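Local coordinates for protein peptidase M28 (Shewanella amazonensis SB2B, PDB 3IIB) that probably acts as a zinc-dependent carboxypeptidase or dipeptidase of peptidase family M28, cleaving small peptides as a homodimer, at residues G35-A39 / S260-G266; S29-V34 / V46-W50; D341-A345 / V385-S389; A327-D331 / G374-L380. The contacts are given in a common frame with arbitrary orientation. Residues are numbered along the deposited sequence.

Contact 1. Residues G35-A39 / S260-G266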
loop_
_atom_site.group_PDB
_atom_site.type_symbol
_atom_site.label_atom_id
_atom_site.label_comp_id
_atom_site.label_asym_id
_atom_site.label_seq_id
_atom_site.Cartn_x
_atom_site.Cartn_y
_atom_site.Cartn_z
ATOM N N GLY A 35 -15.344 5.916 10.902
ATOM C CA GLY A 35 -14.572 5.766 9.685
ATOM C C GLY A 35 -14.275 7.116 9.030
ATOM O O GLY A 35 -14.224 8.148 9.711
ATOM N N PRO A 36 -14.105 7.127 7.690
ATOM C CA PRO A 36 -13.771 8.382 7.029
ATOM C C PRO A 36 -14.888 9.371 7.240
ATOM O O PRO A 36 -16.052 8.969 7.252
ATOM C CB PRO A 36 -13.655 7.992 5.551
ATOM C CG PRO A 36 -14.409 6.749 5.427
ATOM C CD PRO A 36 -14.307 6.023 6.735
ATOM N N ARG A 37 -14.561 10.650 7.406
ATOM C CA ARG A 37 -15.593 11.667 7.710
ATOM C C ARG A 37 -15.270 12.984 6.975
ATOM O O ARG A 37 -14.844 14.002 7.547
ATOM C CB ARG A 37 -15.711 11.856 9.239
ATOM C CG ARG A 37 -14.391 12.004 9.902
ATOM C CD ARG A 37 -14.168 11.171 11.122
ATOM N NE ARG A 37 -12.793 11.393 11.544
ATOM C CZ ARG A 37 -11.793 10.533 11.413
ATOM N NH1 ARG A 37 -11.993 9.307 10.944
ATOM N NH2 ARG A 37 -10.573 10.920 11.760
ATOM N N LEU A 38 -15.493 12.944 5.648
ATOM C CA LEU A 38 -15.319 14.147 4.833
ATOM C C LEU A 38 -16.354 15.173 5.232
ATOM O O LEU A 38 -17.555 14.846 5.358
ATOM C CB LEU A 38 -15.547 13.767 3.375
ATOM C CG LEU A 38 -15.460 14.887 2.345
ATOM C CD1 LEU A 38 -14.079 15.547 2.365
ATOM C CD2 LEU A 38 -15.798 14.254 0.991
ATOM N N ALA A 39 -15.908 16.412 5.416
ATOM C CA ALA A 39 -16.835 17.483 5.753
ATOM C C ALA A 39 -17.925 17.544 4.696
ATOM O O ALA A 39 -17.641 17.418 3.489
ATOM C CB ALA A 39 -16.093 18.848 5.836
ATOM N N SER A 260 -11.848 14.365 7.938
ATOM C CA SER A 260 -10.795 13.653 7.233
ATOM C C SER A 260 -11.144 13.607 5.787
ATOM O O SER A 260 -12.234 14.040 5.394
ATOM C CB SER A 260 -10.653 12.197 7.736
ATOM O OG SER A 260 -11.733 11.331 7.366
ATOM N N TRP A 261 -10.210 13.089 4.988
ATOM C CA TRP A 261 -10.556 12.624 3.621
ATOM C C TRP A 261 -11.296 11.272 3.692
ATOM O O TRP A 261 -11.424 10.649 4.789
ATOM C CB TRP A 261 -9.342 12.638 2.684
ATOM C CG TRP A 261 -9.063 14.080 2.320
ATOM C CD1 TRP A 261 -8.168 14.895 2.916
ATOM C CD2 TRP A 261 -9.842 14.905 1.444
ATOM N NE1 TRP A 261 -8.254 16.173 2.398
ATOM C CE2 TRP A 261 -9.293 16.211 1.505
ATOM C CE3 TRP A 261 -10.954 14.670 0.618
ATOM C CZ2 TRP A 261 -9.807 17.267 0.762
ATOM C CZ3 TRP A 261 -11.461 15.716 -0.131
ATOM C CH2 TRP A 261 -10.892 16.997 -0.060
ATOM N N ASP A 262 -11.803 10.859 2.535
ATOM C CA ASP A 262 -12.907 9.923 2.518
ATOM C C ASP A 262 -12.559 8.497 2.147
ATOM O O ASP A 262 -13.455 7.648 2.179
ATOM C CB ASP A 262 -14.042 10.439 1.592
ATOM C CG ASP A 262 -13.569 10.879 0.237
ATOM O OD1 ASP A 262 -12.455 11.455 0.074
ATOM O OD2 ASP A 262 -14.337 10.688 -0.736
ATOM N N GLU A 263 -11.309 8.242 1.747
ATOM C CA GLU A 263 -10.935 6.920 1.191
ATOM C C GLU A 263 -10.237 5.969 2.155
ATOM O O GLU A 263 -10.195 4.749 1.887
ATOM C CB GLU A 263 -10.119 7.078 -0.096
ATOM C CG GLU A 263 -10.838 7.964 -1.137
ATOM C CD GLU A 263 -10.323 7.725 -2.541
ATOM O OE1 GLU A 263 -9.168 8.066 -2.771
ATOM O OE2 GLU A 263 -11.084 7.208 -3.405
ATOM N N GLY A 264 -9.660 6.504 3.238
ATOM C CA GLY A 264 -9.138 5.691 4.367
ATOM C C GLY A 264 -10.129 5.699 5.526
ATOM O O GLY A 264 -11.359 5.725 5.327
ATOM N N THR A 265 -9.615 5.676 6.751
ATOM C CA THR A 265 -10.474 5.895 7.898
ATOM C C THR A 265 -10.004 7.111 8.717
ATOM O O THR A 265 -10.338 7.228 9.874
ATOM C CB THR A 265 -10.532 4.646 8.825
ATOM O OG1 THR A 265 -9.200 4.365 9.295
ATOM C CG2 THR A 265 -11.111 3.439 8.083
ATOM N N GLY A 266 -9.166 7.967 8.134
ATOM C CA GLY A 266 -8.699 9.145 8.817
ATOM C C GLY A 266 -8.004 8.844 10.115
ATOM O O GLY A 266 -8.141 9.599 11.082
HETATM O O HOH W 1 -13.062 16.926 5.442
#
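Arg37 carries most of the polar traffic between the two loops 35-39 and 260-266. Its guanidinium gathers backbone carbonyls near its plane: NH1 donates to Thr265 O at 2.9 Å and to Gly35 O at 2.8 Å, NH2 reaches Gly266 O at 2.8 Å, and NE is taken by Leu258 O, so each of its three nitrogens has an acceptor. Ser260 answers on the backbone side. Its OG accepts from Arg37 N at 2.9 Å and donates to Trp261 O at 2.7 Å, while Ser260 N binds Arg37 O at 3.0 Å. Ser260 O lies 3.1 Å from Leu38 CA in a CA-H...O contact and also receives a hydrogen from water 1, which in turn accepts from Ala39 N. Gly266, at positive phi and at the N-cap of the following helix, leaves room for the guanidinium, since a CB there would run into Arg37 NH2. Pro36 fills the bend of 260-266, its CG 3.2 Å from Gly264 O, and Leu38 CD1 packs 3.6 Å from Trp261 CZ3. Trp261 borders the zinc site, its ring edge-to-face with the ligand His402 and its NE1 weakly hydrogen-bonded to Glu304. Asp262 turns to a salt bridge with Arg75. The loop joining helices 22-33 and 42-57 is thereby pinned to the one leading from strand 247-257 into helix 267-285.

Contact 2. Residues S29-V34 / V46-W50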
loop_
_atom_site.group_PDB
_atom_site.type_symbol
_atom_site.label_atom_id
_atom_site.label_comp_id
_atom_site.label_asym_id
_atom_site.label_seq_id
_atom_site.Cartn_x
_atom_site.Cartn_y
_atom_site.Cartn_z
ATOM N N SER A 29 -12.045 3.781 18.466
ATOM C CA SER A 29 -13.481 4.045 18.477
ATOM C C SER A 29 -13.923 4.874 17.268
ATOM O O SER A 29 -14.924 4.573 16.599
ATOM C CB SER A 29 -13.839 4.703 19.792
ATOM O OG SER A 29 -15.235 5.015 19.825
ATOM N N LEU A 30 -13.145 5.916 16.984
ATOM C CA LEU A 30 -13.481 6.845 15.921
ATOM C C LEU A 30 -13.380 6.142 14.564
ATOM O O LEU A 30 -14.294 6.212 13.715
ATOM C CB LEU A 30 -12.545 8.071 15.979
ATOM C CG LEU A 30 -12.674 9.155 14.885
ATOM C CD1 LEU A 30 -14.095 9.697 14.686
ATOM C CD2 LEU A 30 -11.658 10.297 15.160
ATOM N N THR A 31 -12.268 5.440 14.360
ATOM C CA THR A 31 -12.029 4.812 13.052
ATOM C C THR A 31 -12.996 3.652 12.793
ATOM O O THR A 31 -13.394 3.431 11.646
ATOM C CB THR A 31 -10.568 4.357 12.859
ATOM O OG1 THR A 31 -10.209 3.462 13.918
ATOM C CG2 THR A 31 -9.612 5.559 12.854
ATOM N N VAL A 32 -13.410 2.932 13.837
ATOM C CA VAL A 32 -14.376 1.825 13.669
ATOM C C VAL A 32 -15.829 2.302 13.607
ATOM O O VAL A 32 -16.569 1.898 12.706
ATOM C CB VAL A 32 -14.227 0.778 14.789
ATOM C CG1 VAL A 32 -15.340 -0.329 14.685
ATOM C CG2 VAL A 32 -12.808 0.182 14.771
ATOM N N GLU A 33 -16.221 3.191 14.531
ATOM C CA GLU A 33 -17.635 3.558 14.688
ATOM C C GLU A 33 -18.103 4.704 13.748
ATOM O O GLU A 33 -19.303 4.942 13.625
ATOM C CB GLU A 33 -17.919 3.912 16.137
ATOM C CG GLU A 33 -17.577 2.796 17.155
ATOM C CD GLU A 33 -17.567 3.306 18.580
ATOM O OE1 GLU A 33 -18.340 4.237 18.854
ATOM O OE2 GLU A 33 -16.724 2.863 19.413
ATOM N N VAL A 34 -17.142 5.377 13.129
ATOM C CA VAL A 34 -17.379 6.406 12.137
ATOM C C VAL A 34 -16.666 6.090 10.861
ATOM O O VAL A 34 -17.313 6.045 9.817
ATOM C CB VAL A 34 -16.948 7.806 12.654
ATOM C CG1 VAL A 34 -17.348 8.926 11.671
ATOM C CG2 VAL A 34 -17.562 8.063 14.028
ATOM N N VAL A 46 -22.264 12.050 11.561
ATOM C CA VAL A 46 -21.893 10.838 12.341
ATOM C C VAL A 46 -20.690 11.081 13.239
ATOM O O VAL A 46 -20.733 10.707 14.411
ATOM C CB VAL A 46 -21.717 9.583 11.443
ATOM C CG1 VAL A 46 -21.274 8.347 12.245
ATOM C CG2 VAL A 46 -23.055 9.314 10.621
ATOM N N ALA A 47 -19.657 11.746 12.716
ATOM C CA ALA A 47 -18.452 12.035 13.492
ATOM C C ALA A 47 -18.746 13.038 14.610
ATOM O O ALA A 47 -18.298 12.871 15.757
ATOM C CB ALA A 47 -17.338 12.540 12.579
ATOM N N VAL A 48 -19.546 14.077 14.293
ATOM C CA VAL A 48 -19.921 15.058 15.314
ATOM C C VAL A 48 -20.699 14.371 16.462
ATOM O O VAL A 48 -20.409 14.628 17.645
ATOM C CB VAL A 48 -20.702 16.270 14.670
ATOM C CG1 VAL A 48 -21.442 17.083 15.739
ATOM C CG2 VAL A 48 -19.747 17.099 13.797
ATOM N N ASP A 49 -21.679 13.531 16.113
ATOM C CA ASP A 49 -22.517 12.901 17.113
ATOM C C ASP A 49 -21.628 11.956 17.946
ATOM O O ASP A 49 -21.735 11.898 19.176
ATOM C CB ASP A 49 -23.683 12.174 16.470
ATOM C CG ASP A 49 -24.746 13.135 15.945
ATOM O OD1 ASP A 49 -24.717 14.304 16.354
ATOM O OD2 ASP A 49 -25.565 12.721 15.112
ATOM N N TRP A 50 -20.683 11.305 17.278
ATOM C CA TRP A 50 -19.770 10.381 17.966
ATOM C C TRP A 50 -18.937 11.150 18.996
ATOM O O TRP A 50 -18.749 10.681 20.108
ATOM C CB TRP A 50 -18.872 9.650 16.969
ATOM C CG TRP A 50 -17.690 8.969 17.630
ATOM C CD1 TRP A 50 -17.636 7.686 18.061
ATOM C CD2 TRP A 50 -16.429 9.559 17.940
ATOM N NE1 TRP A 50 -16.413 7.429 18.636
ATOM C CE2 TRP A 50 -15.641 8.562 18.551
ATOM C CE3 TRP A 50 -15.858 10.831 17.712
ATOM C CZ2 TRP A 50 -14.336 8.803 18.988
ATOM C CZ3 TRP A 50 -14.550 11.073 18.159
ATOM C CH2 TRP A 50 -13.803 10.055 18.793
#
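Val34 sits at the apolar centre of this contact, within an alpha-alpha hairpin: the consecutive helices 22-33 and 42-57 are joined by the loop 34-41 and packed roughly antiparallel, their segments 29-33 and 46-50 running at 137° with axes 10.7 Å apart at closest approach. Val34, the first residue to leave helical geometry, directs its side chain at the second helix. Its CG1 lies 3.7 Å from Ala47 CB and 4.0 Å from Val46 CG1, and its CG2 packs 3.6 Å from Trp50 CB. The wide axis spacing is bridged chiefly by Trp50, which has the largest area covered in this contact. Leu30 lies over one face of the indole, with CD1 3.8 Å from the centroid of the six-membered ring and close to the ring normal, a CH-pi contact, while its CB comes within 3.6 Å of Trp50 CZ2. Farther out the chemistry turns polar along the edge of the ring. Glu33 OE1 lies 3.6 Å from Trp50 CD1, and Glu33 OE2 accepts a hydrogen bond from Ser29 OG, one helical turn earlier. The same carboxylate forms a salt bridge with Arg215 of the second subunit, which ties the hairpin to the dimer interface, and Lys54 bonds to the Ser29 hydroxyl. The indole nitrogen completes this edge: Trp50 NE1 donates to Ser29 OG at 2.9 Å, almost in line.

Contact 3. Residues D341-A345 / V385-S389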
loop_
_atom_site.group_PDB
_atom_site.type_symbol
_atom_site.label_atom_id
_atom_site.label_comp_id
_atom_site.label_asym_id
_atom_site.label_seq_id
_atom_site.Cartn_x
_atom_site.Cartn_y
_atom_site.Cartn_z
ATOM N N ASP A 341 8.273 24.150 20.009
ATOM C CA ASP A 341 8.522 25.512 19.604
ATOM C C ASP A 341 7.363 26.408 20.086
ATOM O O ASP A 341 6.214 25.946 20.230
ATOM C CB ASP A 341 8.679 25.598 18.084
ATOM C CG ASP A 341 9.896 24.897 17.570
ATOM O OD1 ASP A 341 10.956 24.870 18.238
ATOM O OD2 ASP A 341 9.817 24.363 16.432
ATOM N N TRP A 342 7.687 27.693 20.290
ATOM C CA TRP A 342 6.766 28.654 20.906
ATOM C C TRP A 342 6.483 29.827 20.018
ATOM O O TRP A 342 7.253 30.158 19.121
ATOM C CB TRP A 342 7.335 29.178 22.240
ATOM C CG TRP A 342 7.648 28.094 23.208
ATOM C CD1 TRP A 342 8.850 27.440 23.356
ATOM C CD2 TRP A 342 6.740 27.469 24.117
ATOM N NE1 TRP A 342 8.746 26.489 24.339
ATOM C CE2 TRP A 342 7.452 26.480 24.804
ATOM C CE3 TRP A 342 5.401 27.663 24.440
ATOM C CZ2 TRP A 342 6.872 25.703 25.775
ATOM C CZ3 TRP A 342 4.838 26.896 25.423
ATOM C CH2 TRP A 342 5.548 25.934 26.070
ATOM N N ARG A 343 5.373 30.486 20.327
ATOM C CA ARG A 343 5.096 31.830 19.834
ATOM C C ARG A 343 4.536 32.588 21.010
ATOM O O ARG A 343 3.321 32.628 21.222
ATOM C CB ARG A 343 4.114 31.757 18.678
ATOM C CG ARG A 343 3.955 33.042 17.946
ATOM C CD ARG A 343 5.086 33.421 17.018
ATOM N NE ARG A 343 4.626 34.574 16.233
ATOM C CZ ARG A 343 4.909 35.856 16.494
ATOM N NH1 ARG A 343 5.713 36.202 17.497
ATOM N NH2 ARG A 343 4.378 36.830 15.737
ATOM N N VAL A 344 5.468 33.097 21.835
ATOM C CA VAL A 344 5.161 33.838 23.057
ATOM C C VAL A 344 5.987 35.148 23.103
ATOM O O VAL A 344 6.894 35.373 22.288
ATOM C CB VAL A 344 5.444 32.987 24.305
ATOM C CG1 VAL A 344 4.605 31.666 24.290
ATOM C CG2 VAL A 344 6.984 32.677 24.421
ATOM N N ALA A 345 5.703 35.988 24.100
ATOM C CA ALA A 345 6.513 37.152 24.367
ATOM C C ALA A 345 7.998 36.792 24.475
ATOM O O ALA A 345 8.371 35.728 25.000
ATOM C CB ALA A 345 6.026 37.854 25.668
ATOM N N VAL A 385 -2.881 35.898 20.020
ATOM C CA VAL A 385 -2.984 34.694 20.845
ATOM C C VAL A 385 -1.689 33.902 20.722
ATOM O O VAL A 385 -1.271 33.538 19.607
ATOM C CB VAL A 385 -4.153 33.803 20.411
ATOM C CG1 VAL A 385 -4.270 32.583 21.352
ATOM C CG2 VAL A 385 -5.461 34.625 20.395
ATOM N N PRO A 386 -1.024 33.667 21.864
ATOM C CA PRO A 386 0.159 32.812 21.847
ATOM C C PRO A 386 -0.164 31.384 21.431
ATOM O O PRO A 386 -1.282 30.894 21.627
ATOM C CB PRO A 386 0.649 32.852 23.324
ATOM C CG PRO A 386 0.098 34.083 23.886
ATOM C CD PRO A 386 -1.252 34.229 23.208
ATOM N N VAL A 387 0.819 30.707 20.846
ATOM C CA VAL A 387 0.671 29.338 20.471
ATOM C C VAL A 387 1.969 28.582 20.731
ATOM O O VAL A 387 2.999 29.181 20.998
ATOM C CB VAL A 387 0.259 29.158 18.968
ATOM C CG1 VAL A 387 -1.151 29.781 18.703
ATOM C CG2 VAL A 387 1.342 29.678 18.008
ATOM N N ALA A 388 1.862 27.251 20.683
ATOM C CA ALA A 388 3.008 26.356 20.636
ATOM C C ALA A 388 2.828 25.366 19.489
ATOM O O ALA A 388 1.688 25.050 19.087
ATOM C CB ALA A 388 3.176 25.608 21.982
ATOM N N SER A 389 3.954 24.908 18.945
ATOM C CA SER A 389 3.988 23.812 17.976
ATOM C C SER A 389 4.766 22.692 18.645
ATOM O O SER A 389 5.987 22.796 18.884
ATOM C CB SER A 389 4.679 24.228 16.691
ATOM O OG SER A 389 3.870 25.099 15.911
#
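Arg343, Asp341 and Val387 have the most surface covered here, and all three point to the same face of an antiparallel strand pair. Arg343 and Val387 form a hydrogen-bonded pair: Arg343 N donates to Val387 O at 2.8 Å, and Val387 N returns a longer bond to Arg343 O at 3.2 Å. Beside this backbone exchange, Arg343 CB lies 3.5 Å from Val387 CG2, whereas the guanidinium leads away to the carbonyl of Pro441. Asp341 makes the second hydrogen-bonded pair, with Ser389, through Asp341 N to Ser389 O at 2.9 Å and Ser389 N to Asp341 O at 2.8 Å. Its carboxylate is engaged by Gln339, by the backbone of Asn368 and by a salt bridge to Arg391. Between these pairs, Trp342 and Ala388 form the non-hydrogen-bonded pair on the other face, where Trp342 CE3 packs 3.9 Å from Ala388 CB and the indole extends among helices 346-355 and 413-432. The regular pairing ends at Arg343 and Val387; just beyond it Val344 CG1 still lies 4.2 Å from Pro386 CB. Strand 387-392 runs between strand 337-343 and strand 324-329, whose Ala327 bonds to Pro386 and Ala388, linking this pair to the main mixed, helix-flanked sheet of the M28 zinc-exopeptidase fold.

Contact 4. Residues A327-D331 / G374-L380. With ZN (zinc ion), chain C.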
loop_
_atom_site.group_PDB
_atom_site.type_symbol
_atom_site.label_atom_id
_atom_site.label_comp_id
_atom_site.label_asym_id
_atom_site.label_seq_id
_atom_site.Cartn_x
_atom_site.Cartn_y
_atom_site.Cartn_z
ATOM N N ALA A 327 -2.642 28.436 22.678
ATOM C CA ALA A 327 -3.308 27.429 21.868
ATOM C C ALA A 327 -2.300 26.511 21.172
ATOM O O ALA A 327 -1.245 26.981 20.790
ATOM C CB ALA A 327 -4.177 28.113 20.792
ATOM N N ALA A 328 -2.647 25.227 20.990
ATOM C CA ALA A 328 -1.808 24.240 20.284
ATOM C C ALA A 328 -2.693 23.193 19.658
ATOM O O ALA A 328 -3.811 22.962 20.131
ATOM C CB ALA A 328 -0.765 23.564 21.202
ATOM N N GLU A 329 -2.214 22.600 18.576
ATOM C CA GLU A 329 -2.971 21.579 17.850
ATOM C C GLU A 329 -2.091 20.401 17.450
ATOM O O GLU A 329 -0.984 20.595 16.945
ATOM C CB GLU A 329 -3.613 22.148 16.606
ATOM C CG GLU A 329 -4.308 21.083 15.788
ATOM C CD GLU A 329 -5.126 21.613 14.613
ATOM O OE1 GLU A 329 -4.576 22.430 13.849
ATOM O OE2 GLU A 329 -6.322 21.204 14.468
ATOM N N SER A 330 -2.615 19.198 17.658
ATOM C CA SER A 330 -1.987 17.951 17.197
ATOM C C SER A 330 -2.596 17.600 15.825
ATOM O O SER A 330 -3.776 17.221 15.734
ATOM C CB SER A 330 -2.254 16.830 18.165
ATOM O OG SER A 330 -1.561 15.613 17.816
ATOM N N ASP A 331 -1.792 17.713 14.780
ATOM C CA ASP A 331 -2.227 17.336 13.410
ATOM C C ASP A 331 -0.998 17.002 12.557
ATOM O O ASP A 331 -0.804 17.553 11.485
ATOM C CB ASP A 331 -3.018 18.442 12.743
ATOM C CG ASP A 331 -3.575 18.011 11.408
ATOM O OD1 ASP A 331 -3.863 16.816 11.274
ATOM O OD2 ASP A 331 -3.763 18.846 10.523
ATOM N N GLY A 374 -0.215 24.759 14.829
ATOM C CA GLY A 374 -0.866 23.859 13.883
ATOM C C GLY A 374 -1.931 24.553 13.063
ATOM O O GLY A 374 -2.309 25.686 13.321
ATOM N N PRO A 375 -2.405 23.864 12.043
ATOM C CA PRO A 375 -3.224 24.511 11.042
ATOM C C PRO A 375 -4.412 25.293 11.583
ATOM O O PRO A 375 -4.581 26.468 11.250
ATOM C CB PRO A 375 -3.702 23.339 10.178
ATOM C CG PRO A 375 -2.774 22.276 10.406
ATOM C CD PRO A 375 -2.088 22.474 11.694
ATOM N N ASP A 376 -5.227 24.661 12.419
ATOM C CA ASP A 376 -6.440 25.314 12.912
ATOM C C ASP A 376 -6.231 26.456 13.917
ATOM O O ASP A 376 -7.169 27.217 14.185
ATOM C CB ASP A 376 -7.345 24.270 13.527
ATOM C CG ASP A 376 -7.833 23.271 12.500
ATOM O OD1 ASP A 376 -8.380 23.743 11.490
ATOM O OD2 ASP A 376 -7.635 22.038 12.688
ATOM N N VAL A 377 -5.033 26.550 14.489
ATOM C CA VAL A 377 -4.702 27.667 15.375
ATOM C C VAL A 377 -3.707 28.650 14.752
ATOM O O VAL A 377 -3.272 29.615 15.398
ATOM C CB VAL A 377 -4.176 27.162 16.755
ATOM C CG1 VAL A 377 -5.216 26.267 17.381
ATOM C CG2 VAL A 377 -2.821 26.451 16.607
ATOM N N SER A 378 -3.383 28.430 13.477
ATOM C CA SER A 378 -2.298 29.168 12.832
ATOM C C SER A 378 -2.695 30.619 12.565
ATOM O O SER A 378 -1.820 31.437 12.293
ATOM C CB SER A 378 -1.862 28.494 11.529
ATOM O OG SER A 378 -2.903 28.494 10.557
HETATM N N MSE A 379 -4.003 30.936 12.658
HETATM C CA MSE A 379 -4.470 32.311 12.424
HETATM C C MSE A 379 -4.503 33.118 13.712
HETATM O O MSE A 379 -4.754 34.325 13.729
HETATM C CB MSE A 379 -5.830 32.320 11.696
HETATM C CG MSE A 379 -7.016 31.990 12.537
HETATM SE SE MSE A 379 -7.049 30.170 13.128
HETATM C CE MSE A 379 -7.163 29.297 11.422
ATOM N N LEU A 380 -4.234 32.457 14.827
ATOM C CA LEU A 380 -4.458 33.067 16.104
ATOM C C LEU A 380 -3.338 34.015 16.571
ATOM O O LEU A 380 -3.630 35.026 17.193
ATOM C CB LEU A 380 -4.799 32.003 17.181
ATOM C CG LEU A 380 -6.011 31.091 16.921
ATOM C CD1 LEU A 380 -6.200 30.169 18.128
ATOM C CD2 LEU A 380 -7.286 31.916 16.633
HETATM ZN ZN ZN C . -4.589 17.070 9.269
HETATM O O HOH W 2 0.133 23.654 17.422
HETATM O O HOH W 3 -2.329 17.076 8.525
HETATM O O HOH W 4 -5.054 17.762 7.511
#
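Two carboxylates lie unusually close in this contact: Glu329 OE2 is modelled only 2.4 Å from Asp376 OD2, too close for the exact distance to bear weight, though such proximity suggests that one of the acids carries a proton. The other oxygen of the glutamate has a clear donor: Glu329 OE1 accepts from Asp376 N at 2.7 Å and so holds the 3-10 turn 375-377 against the end of strand 324-329. Gly374 passes close beside this side chain, where a CB would collide with Glu329 CB. Water 2 bridges the backbones, accepting from Glu329 N and from Gly374 N at 2.8 Å each. Toward the start of the strand the contact becomes apolar, with Ala327 CB 4.0 Å from Val377 CG1 and 3.9 Å from Leu380 CD1. At the other end Asp331 binds zinc through both oxygens, OD1 at 2.1 Å and OD2 at 2.3 Å, while Asp331 OD2 lies 3.6 Å from Pro375 CG. His257 and the bridging ligand Asp269 join waters 3 and 4 around this metal. A zinc held by a bidentate aspartate and still carrying waters is consistent with the metal-activated hydrolysis expected of M28 peptidases.

How the contacts relate
All four contacts are largely buried, but they lie in two clusters. Contacts 1 and 2 adjoin along the chain at the end of helix 22-33, where segment 29-34 runs straight into 35-39; they touch through Arg37 packed on Leu30 and Ala47, and both reach the second subunit. Contact 2 also has exposed Val46 at its margin. Contacts 3 and 4 meet where Ala327 lies against Pro386 and Val387, and no other chain touches them. Chemistry follows place: guanidinium and backbone bonds between loops in contact 1, side-chain packing between helices in contact 2, strand pairing in contact 3, and acids with zinc in contact 4. Contact 4 supplies a zinc ligand, Asp331; contact 1 only borders the site, through Trp261.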